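Local coordinates for protein agarase (Pseudoalteromonas fuliginea, PDB 6XJ9) that probably hydrolyses the glycosidic linkages of agarose, as an agarase of glycoside hydrolase family 50 from a marine bacterium, at residues 315-320 with 391-396; 319-324 with 348-353; 547-552 with 584-589; 560-565 with 572-577. One frame throughout, in Å; residues are numbered along the deposited sequence. Where two conformers were deposited one is given.

Interaction 1: residues 315-320 with 391-396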
loop_
_atom_site.group_PDB
_atom_site.type_symbol
_atom_site.label_atom_id
_atom_site.label_comp_id
_atom_site.label_asym_id
_atom_site.label_seq_id
_atom_site.Cartn_x
_atom_site.Cartn_y
_atom_site.Cartn_z
ATOM N N THR A 315 -15.517 9.927 -23.499
ATOM C CA THR A 315 -16.815 9.531 -22.970
ATOM C C THR A 315 -17.917 10.334 -23.662
ATOM O O THR A 315 -17.721 11.489 -24.042
ATOM C CB THR A 315 -16.831 9.637 -21.437
ATOM O OG1 THR A 315 -17.969 8.930 -20.931
ATOM C CG2 THR A 315 -16.817 11.065 -20.929
ATOM N N LEU A 316 -19.087 9.713 -23.819
ATOM C CA LEU A 316 -20.233 10.379 -24.416
ATOM C C LEU A 316 -20.777 11.448 -23.463
ATOM O O LEU A 316 -21.020 11.173 -22.292
ATOM C CB LEU A 316 -21.285 9.326 -24.773
ATOM C CG LEU A 316 -20.879 8.405 -25.924
ATOM C CD1 LEU A 316 -21.717 7.134 -25.931
ATOM C CD2 LEU A 316 -20.975 9.132 -27.254
ATOM N N THR A 317 -20.972 12.660 -23.994
ATOM C CA THR A 317 -21.361 13.837 -23.231
ATOM C C THR A 317 -22.879 13.961 -23.182
ATOM O O THR A 317 -23.410 14.682 -22.340
ATOM C CB THR A 317 -20.844 15.126 -23.888
ATOM O OG1 THR A 317 -21.415 15.193 -25.198
ATOM C CG2 THR A 317 -19.335 15.179 -23.980
ATOM N N GLY A 318 -23.566 13.287 -24.112
ATOM C CA GLY A 318 -25.016 13.394 -24.208
ATOM C C GLY A 318 -25.453 14.372 -25.299
ATOM O O GLY A 318 -26.641 14.513 -25.582
ATOM N N TYR A 319 -24.480 15.062 -25.905
ATOM C CA TYR A 319 -24.774 15.974 -26.993
ATOM C C TYR A 319 -24.664 15.223 -28.316
ATOM O O TYR A 319 -23.987 14.200 -28.401
ATOM C CB TYR A 319 -23.878 17.212 -26.906
ATOM C CG TYR A 319 -24.155 18.107 -25.723
ATOM C CD1 TYR A 319 -23.622 17.835 -24.475
ATOM C CD2 TYR A 319 -24.962 19.230 -25.849
ATOM C CE1 TYR A 319 -23.876 18.652 -23.383
ATOM C CE2 TYR A 319 -25.209 20.070 -24.773
ATOM C CZ TYR A 319 -24.669 19.776 -23.535
ATOM O OH TYR A 319 -24.923 20.586 -22.465
ATOM N N ASP A 320 -25.348 15.741 -29.342
ATOM C CA ASP A 320 -25.264 15.191 -30.686
ATOM C C ASP A 320 -25.550 16.297 -31.697
ATOM O O ASP A 320 -25.722 17.464 -31.338
ATOM C CB ASP A 320 -26.193 13.989 -30.892
ATOM C CG ASP A 320 -25.746 13.039 -31.995
ATOM O OD1 ASP A 320 -24.706 13.306 -32.633
ATOM O OD2 ASP A 320 -26.435 12.014 -32.194
ATOM N N HIS A 391 -24.511 7.069 -31.256
ATOM C CA HIS A 391 -23.459 7.955 -31.714
ATOM C C HIS A 391 -23.589 9.265 -30.945
ATOM O O HIS A 391 -24.643 9.566 -30.383
ATOM C CB HIS A 391 -23.575 8.189 -33.232
ATOM C CG HIS A 391 -24.984 8.301 -33.723
ATOM N ND1 HIS A 391 -25.788 9.391 -33.438
ATOM C CD2 HIS A 391 -25.738 7.469 -34.478
ATOM C CE1 HIS A 391 -26.975 9.223 -33.993
ATOM N NE2 HIS A 391 -26.971 8.047 -34.633
ATOM N N GLY A 392 -22.515 10.051 -30.928
ATOM C CA GLY A 392 -22.606 11.354 -30.300
ATOM C C GLY A 392 -21.244 11.948 -29.974
ATOM O O GLY A 392 -20.200 11.321 -30.167
ATOM N N GLU A 393 -21.311 13.178 -29.473
ATOM C CA GLU A 393 -20.181 13.951 -29.004
ATOM C C GLU A 393 -19.495 13.205 -27.868
ATOM O O GLU A 393 -20.148 12.560 -27.045
ATOM C CB GLU A 393 -20.718 15.298 -28.522
ATOM C CG GLU A 393 -19.679 16.173 -27.864
ATOM C CD GLU A 393 -20.289 17.484 -27.415
ATOM O OE1 GLU A 393 -20.419 18.380 -28.265
ATOM O OE2 GLU A 393 -20.661 17.582 -26.225
ATOM N N THR A 394 -18.160 13.302 -27.839
ATOM C CA THR A 394 -17.410 12.768 -26.716
ATOM C C THR A 394 -16.585 13.901 -26.119
ATOM O O THR A 394 -16.377 14.920 -26.772
ATOM C CB THR A 394 -16.551 11.574 -27.155
ATOM O OG1 THR A 394 -15.528 12.116 -27.986
ATOM C CG2 THR A 394 -17.333 10.528 -27.929
ATOM N N TYR A 395 -16.135 13.717 -24.879
ATOM C CA TYR A 395 -15.109 14.575 -24.308
ATOM C C TYR A 395 -14.032 13.694 -23.686
ATOM O O TYR A 395 -14.343 12.605 -23.227
ATOM C CB TYR A 395 -15.692 15.556 -23.289
ATOM C CG TYR A 395 -14.739 16.678 -22.964
ATOM C CD1 TYR A 395 -14.360 17.609 -23.926
ATOM C CD2 TYR A 395 -14.190 16.791 -21.703
ATOM C CE1 TYR A 395 -13.459 18.623 -23.639
ATOM C CE2 TYR A 395 -13.313 17.819 -21.386
ATOM C CZ TYR A 395 -12.944 18.732 -22.357
ATOM O OH TYR A 395 -12.064 19.714 -22.020
ATOM N N SER A 396 -12.781 14.175 -23.698
ATOM C CA SER A 396 -11.672 13.483 -23.051
ATOM C C SER A 396 -11.122 14.293 -21.874
ATOM O O SER A 396 -10.343 15.225 -22.067
ATOM C CB SER A 396 -10.586 13.158 -24.037
ATOM O OG SER A 396 -9.531 12.467 -23.381
HETATM O O HOH W 1 -22.887 12.264 -26.570
#
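Thr315 and Tyr395 form a hydrogen-bonded antiparallel pair, with Thr315 N to Tyr395 O and Tyr395 N to Thr315 O both at 2.9 Å. One residue on, Leu316 and Thr394 make a non-hydrogen-bonded pair, and past it strand 315-320 is broken by a short turn whose Thr317 and Tyr319 meet the carboxylate of buried Glu393. This is the tight part. Thr317 OG1 donates to Glu393 OE2 (2.7 Å), reaching it on the anti side and 29° out of the carboxylate plane, while it accepts from Tyr319 N in an ST turn. Threonine suits the place because its hydroxyl does both jobs and Thr317 CG2 still packs on Tyr395 CB (3.7 Å). Glu393 runs alongside Tyr319, pointing the same way, and Tyr319 CB lies 3.3 Å from Glu393 OE2; the other oxygen, OE1, is taken by Tyr370 and Arg353. Gly318, with positive phi, turns the chain, and a water bridges Gly318 N, Tyr319 O and Glu393 O where the strands part.

The far end is looser. There the partly exposed His391 has its CG between backbone N and carbonyl carbon (chi1 38°), which brings ND1 round to Asp320 OD2 at 3.0 Å, on the syn side; Tyr380 holds Asp320 OD1. Within the four-stranded antiparallel sheet these two central strands are flanked by 354-355 beside 315-320 and by 378-381 beside 392-395, and helix 397-406 follows directly, capped by Ser396.

Interaction 2: residues 319-324 with 348-353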
loop_
_atom_site.group_PDB
_atom_site.type_symbol
_atom_site.label_atom_id
_atom_site.label_comp_id
_atom_site.label_asym_id
_atom_site.label_seq_id
_atom_site.Cartn_x
_atom_site.Cartn_y
_atom_site.Cartn_z
ATOM N N TYR A 319 -24.480 15.062 -25.905
ATOM C CA TYR A 319 -24.774 15.974 -26.993
ATOM C C TYR A 319 -24.664 15.223 -28.316
ATOM O O TYR A 319 -23.987 14.200 -28.401
ATOM C CB TYR A 319 -23.878 17.212 -26.906
ATOM C CG TYR A 319 -24.155 18.107 -25.723
ATOM C CD1 TYR A 319 -23.622 17.835 -24.475
ATOM C CD2 TYR A 319 -24.962 19.230 -25.849
ATOM C CE1 TYR A 319 -23.876 18.652 -23.383
ATOM C CE2 TYR A 319 -25.209 20.070 -24.773
ATOM C CZ TYR A 319 -24.669 19.776 -23.535
ATOM O OH TYR A 319 -24.923 20.586 -22.465
ATOM N N ASP A 320 -25.348 15.741 -29.342
ATOM C CA ASP A 320 -25.264 15.191 -30.686
ATOM C C ASP A 320 -25.550 16.297 -31.697
ATOM O O ASP A 320 -25.722 17.464 -31.338
ATOM C CB ASP A 320 -26.193 13.989 -30.892
ATOM C CG ASP A 320 -25.746 13.039 -31.995
ATOM O OD1 ASP A 320 -24.706 13.306 -32.633
ATOM O OD2 ASP A 320 -26.435 12.014 -32.194
ATOM N N PHE A 321 -25.577 15.910 -32.971
ATOM C CA PHE A 321 -25.622 16.880 -34.046
ATOM C C PHE A 321 -26.582 16.379 -35.121
ATOM O O PHE A 321 -26.911 15.194 -35.171
ATOM C CB PHE A 321 -24.210 17.137 -34.589
ATOM C CG PHE A 321 -23.178 17.465 -33.537
ATOM C CD1 PHE A 321 -23.090 18.741 -32.997
ATOM C CD2 PHE A 321 -22.314 16.489 -33.063
ATOM C CE1 PHE A 321 -22.157 19.039 -32.013
ATOM C CE2 PHE A 321 -21.373 16.791 -32.087
ATOM C CZ PHE A 321 -21.294 18.064 -31.566
ATOM N N ASP A 322 -27.030 17.314 -35.964
ATOM C CA ASP A 322 -27.771 16.987 -37.167
ATOM C C ASP A 322 -26.924 16.020 -37.993
ATOM O O ASP A 322 -25.866 16.390 -38.506
ATOM C CB ASP A 322 -28.183 18.264 -37.904
ATOM C CG ASP A 322 -29.246 18.024 -38.960
ATOM O OD1 ASP A 322 -28.999 17.182 -39.850
ATOM O OD2 ASP A 322 -30.319 18.664 -38.872
ATOM N N GLN A 323 -27.383 14.764 -38.066
ATOM C CA GLN A 323 -26.634 13.665 -38.654
ATOM C C GLN A 323 -26.272 13.976 -40.104
ATOM O O GLN A 323 -25.201 13.593 -40.572
ATOM C CB GLN A 323 -27.431 12.363 -38.559
ATOM C CG GLN A 323 -27.566 11.839 -37.135
ATOM C CD GLN A 323 -26.240 11.370 -36.585
ATOM O OE1 GLN A 323 -25.538 10.571 -37.203
ATOM N NE2 GLN A 323 -25.880 11.875 -35.416
ATOM N N ALA A 324 -27.170 14.688 -40.795
ATOM C CA ALA A 324 -26.986 15.037 -42.196
ATOM C C ALA A 324 -25.838 16.029 -42.376
ATOM O O ALA A 324 -25.321 16.176 -43.484
ATOM C CB ALA A 324 -28.278 15.584 -42.758
ATOM N N GLU A 348 -20.389 23.669 -39.491
ATOM C CA GLU A 348 -21.821 23.697 -39.745
ATOM C C GLU A 348 -22.550 22.781 -38.762
ATOM O O GLU A 348 -23.611 23.139 -38.248
ATOM C CB GLU A 348 -22.117 23.300 -41.193
ATOM N N ALA A 349 -21.969 21.602 -38.508
ATOM C CA ALA A 349 -22.567 20.613 -37.625
ATOM C C ALA A 349 -22.580 21.116 -36.180
ATOM O O ALA A 349 -23.518 20.829 -35.444
ATOM C CB ALA A 349 -21.856 19.291 -37.754
ATOM N N LEU A 350 -21.542 21.866 -35.782
ATOM C CA LEU A 350 -21.445 22.371 -34.418
ATOM C C LEU A 350 -22.674 23.223 -34.090
ATOM O O LEU A 350 -23.143 23.233 -32.951
ATOM C CB LEU A 350 -20.140 23.160 -34.239
ATOM C CG LEU A 350 -19.980 23.893 -32.902
ATOM C CD1 LEU A 350 -20.201 22.960 -31.714
ATOM C CD2 LEU A 350 -18.623 24.572 -32.799
ATOM N N LYS A 351 -23.215 23.896 -35.113
ATOM C CA LYS A 351 -24.318 24.826 -34.930
ATOM C C LYS A 351 -25.610 24.101 -34.545
ATOM O O LYS A 351 -26.475 24.702 -33.915
ATOM C CB LYS A 351 -24.464 25.741 -36.149
ATOM C CG LYS A 351 -23.289 26.682 -36.395
ATOM C CD LYS A 351 -23.715 28.103 -36.691
ATOM C CE LYS A 351 -22.558 29.018 -37.033
ATOM N NZ LYS A 351 -22.312 29.077 -38.493
ATOM N N SER A 352 -25.725 22.810 -34.888
ATOM C CA SER A 352 -26.928 22.035 -34.621
ATOM C C SER A 352 -26.795 21.180 -33.355
ATOM O O SER A 352 -27.557 20.233 -33.158
ATOM C CB SER A 352 -27.245 21.178 -35.803
ATOM O OG SER A 352 -26.266 20.155 -35.927
ATOM N N ARG A 353 -25.836 21.519 -32.487
ATOM C CA ARG A 353 -25.587 20.756 -31.272
ATOM C C ARG A 353 -26.862 20.737 -30.434
ATOM O O ARG A 353 -27.460 21.786 -30.190
ATOM C CB ARG A 353 -24.379 21.332 -30.523
ATOM C CG ARG A 353 -23.972 20.573 -29.267
ATOM C CD ARG A 353 -22.583 20.980 -28.806
ATOM N NE ARG A 353 -22.127 20.286 -27.613
ATOM C CZ ARG A 353 -21.911 20.853 -26.432
ATOM N NH1 ARG A 353 -22.112 22.149 -26.264
ATOM N NH2 ARG A 353 -21.498 20.120 -25.414
#
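Arg353 lays its guanidinium flat on the ring of Tyr319, a cation-pi stack with Arg353 CZ 3.6 Å from the ring centroid and the two planes 23° apart. Arg353 NH2 sits over the middle of the ring, 3.3 Å from Tyr319 CD1. An arginine chain extended from CG to NE, with CG anti to the backbone N (chi1 -177°), is long enough to bring the charge there, and Arg353 NE then makes a salt bridge with Glu393 of strand 392-395, the neighbour of strand 315-320, which probably fixes the rotation of the group over the ring.

Apolar contact comes from Phe321, buried beside the same arginine. Phe321 CE1 touches Arg353 CB at 3.5 Å and the ring runs alongside the aliphatic part of the chain, so that one residue offers methylenes to phenylalanine and charge to tyrosine. Phe321 CB also approaches Ala349 CB, where a small side chain lets the end of helix 347-350 come close. That helix runs out into a type I beta turn from Leu350 to Arg353, and the chain then enters edge strand 354-355, next to strand 315-320 in the antiparallel sheet.

Polar contact centres on Ser352, whose hydroxyl suits the place by accepting and donating at once. Ser352 OG accepts from Asp322 N at 2.9 Å with an N-H...O angle of 162°, and donates to Ala349 O, a carbonyl that also takes Ser352 N. Nearby, Arg353 CA makes a CA-H...O contact with Asp320 O (3.3 Å).

Interaction 3: residues 547-552 with 584-589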
loop_
_atom_site.group_PDB
_atom_site.type_symbol
_atom_site.label_atom_id
_atom_site.label_comp_id
_atom_site.label_asym_id
_atom_site.label_seq_id
_atom_site.Cartn_x
_atom_site.Cartn_y
_atom_site.Cartn_z
ATOM N N LYS A 547 -14.022 -35.272 -48.890
ATOM C CA LYS A 547 -13.962 -36.135 -50.066
ATOM C C LYS A 547 -12.597 -36.820 -50.121
ATOM O O LYS A 547 -12.493 -37.979 -50.518
ATOM C CB LYS A 547 -14.167 -35.336 -51.358
ATOM C CG LYS A 547 -15.582 -34.837 -51.618
ATOM C CD LYS A 547 -15.674 -33.950 -52.841
ATOM C CE LYS A 547 -17.041 -33.330 -53.010
ATOM N NZ LYS A 547 -16.995 -32.161 -53.917
ATOM N N GLU A 548 -11.552 -36.089 -49.723
ATOM C CA GLU A 548 -10.216 -36.656 -49.662
ATOM C C GLU A 548 -10.183 -37.782 -48.630
ATOM O O GLU A 548 -9.499 -38.778 -48.840
ATOM C CB GLU A 548 -9.188 -35.570 -49.341
ATOM C CG GLU A 548 -7.766 -36.091 -49.236
ATOM C CD GLU A 548 -6.797 -35.168 -48.513
ATOM O OE1 GLU A 548 -7.244 -34.404 -47.629
ATOM O OE2 GLU A 548 -5.597 -35.216 -48.829
ATOM N N LYS A 549 -10.941 -37.623 -47.534
ATOM C CA LYS A 549 -10.926 -38.574 -46.430
ATOM C C LYS A 549 -11.847 -39.762 -46.710
ATOM O O LYS A 549 -11.521 -40.884 -46.327
ATOM C CB LYS A 549 -11.259 -37.906 -45.088
ATOM C CG LYS A 549 -11.636 -38.851 -43.948
ATOM C CD LYS A 549 -11.428 -38.290 -42.541
ATOM C CE LYS A 549 -11.976 -39.188 -41.452
ATOM N NZ LYS A 549 -11.755 -38.630 -40.094
ATOM N N TYR A 550 -12.997 -39.513 -47.351
ATOM C CA TYR A 550 -14.060 -40.509 -47.377
ATOM C C TYR A 550 -14.277 -41.116 -48.760
ATOM O O TYR A 550 -14.962 -42.133 -48.871
ATOM C CB TYR A 550 -15.365 -39.948 -46.813
ATOM C CG TYR A 550 -15.347 -39.799 -45.318
ATOM C CD1 TYR A 550 -15.371 -40.913 -44.493
ATOM C CD2 TYR A 550 -15.259 -38.546 -44.729
ATOM C CE1 TYR A 550 -15.333 -40.782 -43.114
ATOM C CE2 TYR A 550 -15.221 -38.400 -43.354
ATOM C CZ TYR A 550 -15.260 -39.520 -42.546
ATOM O OH TYR A 550 -15.227 -39.386 -41.190
ATOM N N THR A 551 -13.721 -40.480 -49.797
ATOM C CA THR A 551 -13.858 -40.950 -51.168
ATOM C C THR A 551 -15.325 -40.864 -51.584
ATOM O O THR A 551 -15.691 -39.992 -52.367
ATOM C CB THR A 551 -13.256 -42.353 -51.352
ATOM O OG1 THR A 551 -11.996 -42.410 -50.678
ATOM C CG2 THR A 551 -13.085 -42.742 -52.806
ATOM N N ASP A 552 -16.146 -41.773 -51.037
ATOM C CA ASP A 552 -17.572 -41.850 -51.313
ATOM C C ASP A 552 -18.340 -41.235 -50.146
ATOM O O ASP A 552 -17.917 -41.355 -48.998
ATOM C CB ASP A 552 -18.028 -43.301 -51.492
ATOM C CG ASP A 552 -17.135 -44.138 -52.393
ATOM O OD1 ASP A 552 -16.855 -43.681 -53.521
ATOM O OD2 ASP A 552 -16.732 -45.242 -51.961
ATOM N N LEU A 584 -16.839 -35.647 -34.768
ATOM C CA LEU A 584 -16.090 -34.586 -34.099
ATOM C C LEU A 584 -14.618 -34.625 -34.517
ATOM O O LEU A 584 -13.916 -33.617 -34.441
ATOM C CB LEU A 584 -16.278 -34.673 -32.576
ATOM C CG LEU A 584 -17.661 -34.292 -32.037
ATOM C CD1 LEU A 584 -17.666 -34.258 -30.515
ATOM C CD2 LEU A 584 -18.142 -32.943 -32.584
ATOM N N VAL A 585 -14.164 -35.780 -35.021
ATOM C CA VAL A 585 -12.785 -35.891 -35.480
ATOM C C VAL A 585 -12.640 -35.064 -36.760
ATOM O O VAL A 585 -11.641 -34.364 -36.950
ATOM C CB VAL A 585 -12.318 -37.360 -35.630
ATOM C CG1 VAL A 585 -11.061 -37.487 -36.477
ATOM C CG2 VAL A 585 -12.101 -38.026 -34.278
ATOM N N ASP A 586 -13.679 -35.103 -37.596
ATOM C CA ASP A 586 -13.755 -34.318 -38.818
ATOM C C ASP A 586 -13.941 -32.829 -38.503
ATOM O O ASP A 586 -13.369 -31.983 -39.192
ATOM C CB ASP A 586 -14.839 -34.872 -39.749
ATOM C CG ASP A 586 -14.606 -36.341 -40.074
ATOM O OD1 ASP A 586 -13.443 -36.701 -40.267
ATOM O OD2 ASP A 586 -15.580 -37.120 -40.077
ATOM N N PHE A 587 -14.750 -32.517 -37.482
ATOM C CA PHE A 587 -14.974 -31.139 -37.054
ATOM C C PHE A 587 -13.640 -30.504 -36.671
ATOM O O PHE A 587 -13.379 -29.341 -36.971
ATOM C CB PHE A 587 -16.014 -31.072 -35.929
ATOM C CG PHE A 587 -17.458 -31.211 -36.363
ATOM C CD1 PHE A 587 -17.799 -31.789 -37.579
ATOM C CD2 PHE A 587 -18.490 -30.751 -35.552
ATOM C CE1 PHE A 587 -19.127 -31.907 -37.974
ATOM C CE2 PHE A 587 -19.819 -30.894 -35.931
ATOM C CZ PHE A 587 -20.136 -31.460 -37.150
ATOM N N SER A 588 -12.794 -31.310 -36.026
ATOM C CA SER A 588 -11.469 -30.907 -35.589
ATOM C C SER A 588 -10.553 -30.641 -36.783
ATOM O O SER A 588 -9.777 -29.689 -36.760
ATOM C CB SER A 588 -10.906 -31.950 -34.677
ATOM O OG SER A 588 -9.979 -31.360 -33.787
ATOM N N ILE A 589 -10.652 -31.490 -37.815
ATOM C CA ILE A 589 -9.860 -31.373 -39.034
ATOM C C ILE A 589 -10.249 -30.083 -39.755
ATOM O O ILE A 589 -9.381 -29.333 -40.210
ATOM C CB ILE A 589 -10.042 -32.627 -39.922
ATOM C CG1 ILE A 589 -9.213 -33.812 -39.402
ATOM C CG2 ILE A 589 -9.743 -32.336 -41.386
ATOM C CD1 ILE A 589 -9.520 -35.140 -40.082
#
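Asp586 receives two side chains from the end of helix 537-550, one on each carboxylate oxygen, which joins that helix to the start of helix 584-609. Lys549 NZ forms a salt bridge with Asp586 OD1 at 2.6 Å, using the syn lone pair, and Tyr550 OH donates to Asp586 OD2 at 2.5 Å, also from the syn side and 16° out of the carboxylate plane. The carboxylate meets the tyrosine at the edge of its ring, the two planes being nearly perpendicular at 84°.

With the CA atoms of Lys549 and Asp586 9.2 Å apart, a long lysine and a tyrosine can reach a short aspartate. In the lysine CG is anti to the backbone N (chi1 164°) and the chain is extended beyond it, while CG lies over one face of the Tyr550 ring. Around the ammonium group sit Val585 CG1, 3.9 Å from Lys549 NZ, and Ile589 CD1. Further out, Glu555, Leu556 and Val559 of helix 553-560 pack against Tyr550, and Trp560 NE1 is a second donor to Asp586 OD2.

With three donors gathered on one buried carboxylate, one of them cationic, Asp586 is probably stabilised in its ionised form.

Interaction 4: residues 560-565 with 572-577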
loop_
_atom_site.group_PDB
_atom_site.type_symbol
_atom_site.label_atom_id
_atom_site.label_comp_id
_atom_site.label_asym_id
_atom_site.label_seq_id
_atom_site.Cartn_x
_atom_site.Cartn_y
_atom_site.Cartn_z
ATOM N N TRP A 560 -21.133 -39.662 -39.744
ATOM C CA TRP A 560 -21.857 -38.475 -39.306
ATOM C C TRP A 560 -23.319 -38.797 -38.973
ATOM O O TRP A 560 -24.022 -37.944 -38.424
ATOM C CB TRP A 560 -21.752 -37.357 -40.361
ATOM C CG TRP A 560 -20.400 -36.725 -40.545
ATOM C CD1 TRP A 560 -19.177 -37.270 -40.270
ATOM C CD2 TRP A 560 -20.133 -35.412 -41.084
ATOM N NE1 TRP A 560 -18.174 -36.391 -40.590
ATOM C CE2 TRP A 560 -18.730 -35.246 -41.103
ATOM C CE3 TRP A 560 -20.936 -34.364 -41.549
ATOM C CZ2 TRP A 560 -18.124 -34.069 -41.553
ATOM C CZ3 TRP A 560 -20.339 -33.211 -42.015
ATOM C CH2 TRP A 560 -18.950 -33.066 -42.011
ATOM N N HIS A 561 -23.747 -40.027 -39.295
ATOM C CA HIS A 561 -25.111 -40.514 -39.123
ATOM C C HIS A 561 -26.086 -39.674 -39.944
ATOM O O HIS A 561 -27.084 -39.186 -39.424
ATOM C CB HIS A 561 -25.500 -40.624 -37.640
ATOM C CG HIS A 561 -26.555 -41.646 -37.369
ATOM N ND1 HIS A 561 -26.397 -42.981 -37.702
ATOM C CD2 HIS A 561 -27.770 -41.545 -36.787
ATOM C CE1 HIS A 561 -27.472 -43.655 -37.344
ATOM N NE2 HIS A 561 -28.330 -42.796 -36.783
ATOM N N LEU A 562 -25.772 -39.515 -41.233
ATOM C CA LEU A 562 -26.606 -38.766 -42.154
ATOM C C LEU A 562 -27.022 -39.673 -43.306
ATOM O O LEU A 562 -26.613 -40.829 -43.371
ATOM C CB LEU A 562 -25.823 -37.547 -42.652
ATOM C CG LEU A 562 -25.504 -36.508 -41.576
ATOM C CD1 LEU A 562 -24.598 -35.415 -42.121
ATOM C CD2 LEU A 562 -26.781 -35.922 -40.996
ATOM N N ASN A 563 -27.844 -39.116 -44.201
ATOM C CA ASN A 563 -28.391 -39.803 -45.354
ATOM C C ASN A 563 -28.323 -38.853 -46.545
ATOM O O ASN A 563 -29.325 -38.618 -47.217
ATOM C CB ASN A 563 -29.824 -40.280 -45.090
ATOM C CG ASN A 563 -29.902 -41.434 -44.110
ATOM O OD1 ASN A 563 -29.283 -42.480 -44.316
ATOM N ND2 ASN A 563 -30.671 -41.264 -43.045
ATOM N N LEU A 564 -27.130 -38.294 -46.777
ATOM C CA LEU A 564 -26.902 -37.434 -47.925
ATOM C C LEU A 564 -26.936 -38.292 -49.190
ATOM O O LEU A 564 -26.329 -39.360 -49.233
ATOM C CB LEU A 564 -25.545 -36.735 -47.772
ATOM C CG LEU A 564 -25.355 -35.881 -46.518
ATOM C CD1 LEU A 564 -23.902 -35.453 -46.381
ATOM C CD2 LEU A 564 -26.270 -34.667 -46.544
ATOM N N ALA A 565 -27.640 -37.797 -50.213
ATOM C CA ALA A 565 -27.839 -38.525 -51.457
ATOM C C ALA A 565 -26.561 -38.517 -52.294
ATOM O O ALA A 565 -26.260 -39.492 -52.980
ATOM C CB ALA A 565 -28.999 -37.932 -52.217
ATOM N N LYS A 572 -23.757 -28.559 -51.400
ATOM C CA LYS A 572 -24.833 -27.578 -51.418
ATOM C C LYS A 572 -25.112 -27.082 -49.998
ATOM O O LYS A 572 -25.385 -25.900 -49.795
ATOM C CB LYS A 572 -26.097 -28.187 -52.040
ATOM C CG LYS A 572 -27.227 -27.210 -52.347
ATOM C CD LYS A 572 -28.443 -27.876 -52.979
ATOM C CE LYS A 572 -29.617 -26.931 -53.158
ATOM N NZ LYS A 572 -30.855 -27.643 -53.566
ATOM N N GLY A 573 -25.055 -28.000 -49.027
ATOM C CA GLY A 573 -25.410 -27.681 -47.654
ATOM C C GLY A 573 -25.800 -28.934 -46.876
ATOM O O GLY A 573 -26.630 -29.709 -47.343
ATOM N N VAL A 574 -25.180 -29.121 -45.699
ATOM C CA VAL A 574 -25.512 -30.208 -44.785
ATOM C C VAL A 574 -25.950 -29.599 -43.463
ATOM O O VAL A 574 -25.297 -28.687 -42.962
ATOM C CB VAL A 574 -24.318 -31.145 -44.512
ATOM C CG1 VAL A 574 -24.751 -32.444 -43.845
ATOM C CG2 VAL A 574 -23.469 -31.417 -45.740
ATOM N N THR A 575 -27.026 -30.143 -42.887
ATOM C CA THR A 575 -27.336 -29.881 -41.491
ATOM C C THR A 575 -26.798 -31.041 -40.666
ATOM O O THR A 575 -27.361 -32.129 -40.728
ATOM C CB THR A 575 -28.849 -29.738 -41.265
ATOM O OG1 THR A 575 -29.316 -28.721 -42.150
ATOM C CG2 THR A 575 -29.195 -29.387 -39.834
ATOM N N ILE A 576 -25.716 -30.806 -39.906
ATOM C CA ILE A 576 -25.113 -31.888 -39.131
ATOM C C ILE A 576 -26.008 -32.250 -37.954
ATOM O O ILE A 576 -26.803 -31.434 -37.489
ATOM C CB ILE A 576 -23.663 -31.592 -38.676
ATOM C CG1 ILE A 576 -23.562 -30.339 -37.802
ATOM C CG2 ILE A 576 -22.716 -31.533 -39.865
ATOM C CD1 ILE A 576 -23.789 -30.586 -36.328
ATOM N N ASP A 577 -25.850 -33.491 -37.482
ATOM C CA ASP A 577 -26.512 -33.987 -36.289
ATOM C C ASP A 577 -25.712 -33.554 -35.063
ATOM O O ASP A 577 -24.641 -34.091 -34.810
ATOM C CB ASP A 577 -26.666 -35.512 -36.355
ATOM C CG ASP A 577 -27.407 -36.094 -35.165
ATOM O OD1 ASP A 577 -27.572 -35.365 -34.169
ATOM O OD2 ASP A 577 -27.825 -37.270 -35.251
HETATM O O HOH W 2 -24.044 -35.255 -38.346
#
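Leu562 and Val574 lead a mostly apolar contact between two loops on either side of helix 567-572: residues 560-565 lead to that short helix and residues 572-577 leave it, so the two loops bracket it between helices 553-560 and 584-609. His561 and Gly573, each with positive phi, end the preceding helices and turn the chain away.

Val574, Leu562 and Leu564 suit their places because they can pack methyl to methyl where the loops face each other. Val574 CG1, anti to its own backbone N (chi1 -166°), touches both leucines: it lies 3.4 Å from Leu562 CD1, closer than usual for two carbons, and 3.8 Å from Leu564 CD2. Leu562 meets the valine obliquely, Leu564 at about a right angle. Farther along, Ile576 CG2 comes obliquely to the benzo side of the Trp560 indole, 3.6 Å from Trp560 CZ3. The flat, broad tryptophan suits this place because it can offer carbon here while its NE1 bonds to Asp586 of helix 584-609. Leu529 of helix 523-529 packs on both Trp560 and Ile576.

Where the apolar row ends, polar backbone groups are joined through solvent: a single water donates to Trp560 O and accepts from Asp577 N, at 2.7 Å from each.

The four contacts form two clusters on different parts of the chain, their centres over 50 Å apart. Interactions 1 and 2 share Tyr319 and Asp320 and meet through the salt bridge of Glu393 with Arg353, and both start from strand 315-320 of one small sheet; interaction 1 is the more buried and rests largely on backbone pairing, whereas interaction 2 is partly buried and relies on side chains. Interactions 3 and 4, 13 Å apart between centres, are nested, 560-565 with 572-577 lying inside the loop closed by 547-552 with 584-589, and Asp586 and Trp560 join them. Both are partly buried, yet interaction 3 is charged and polar between helices while interaction 4 is chiefly apolar between loops.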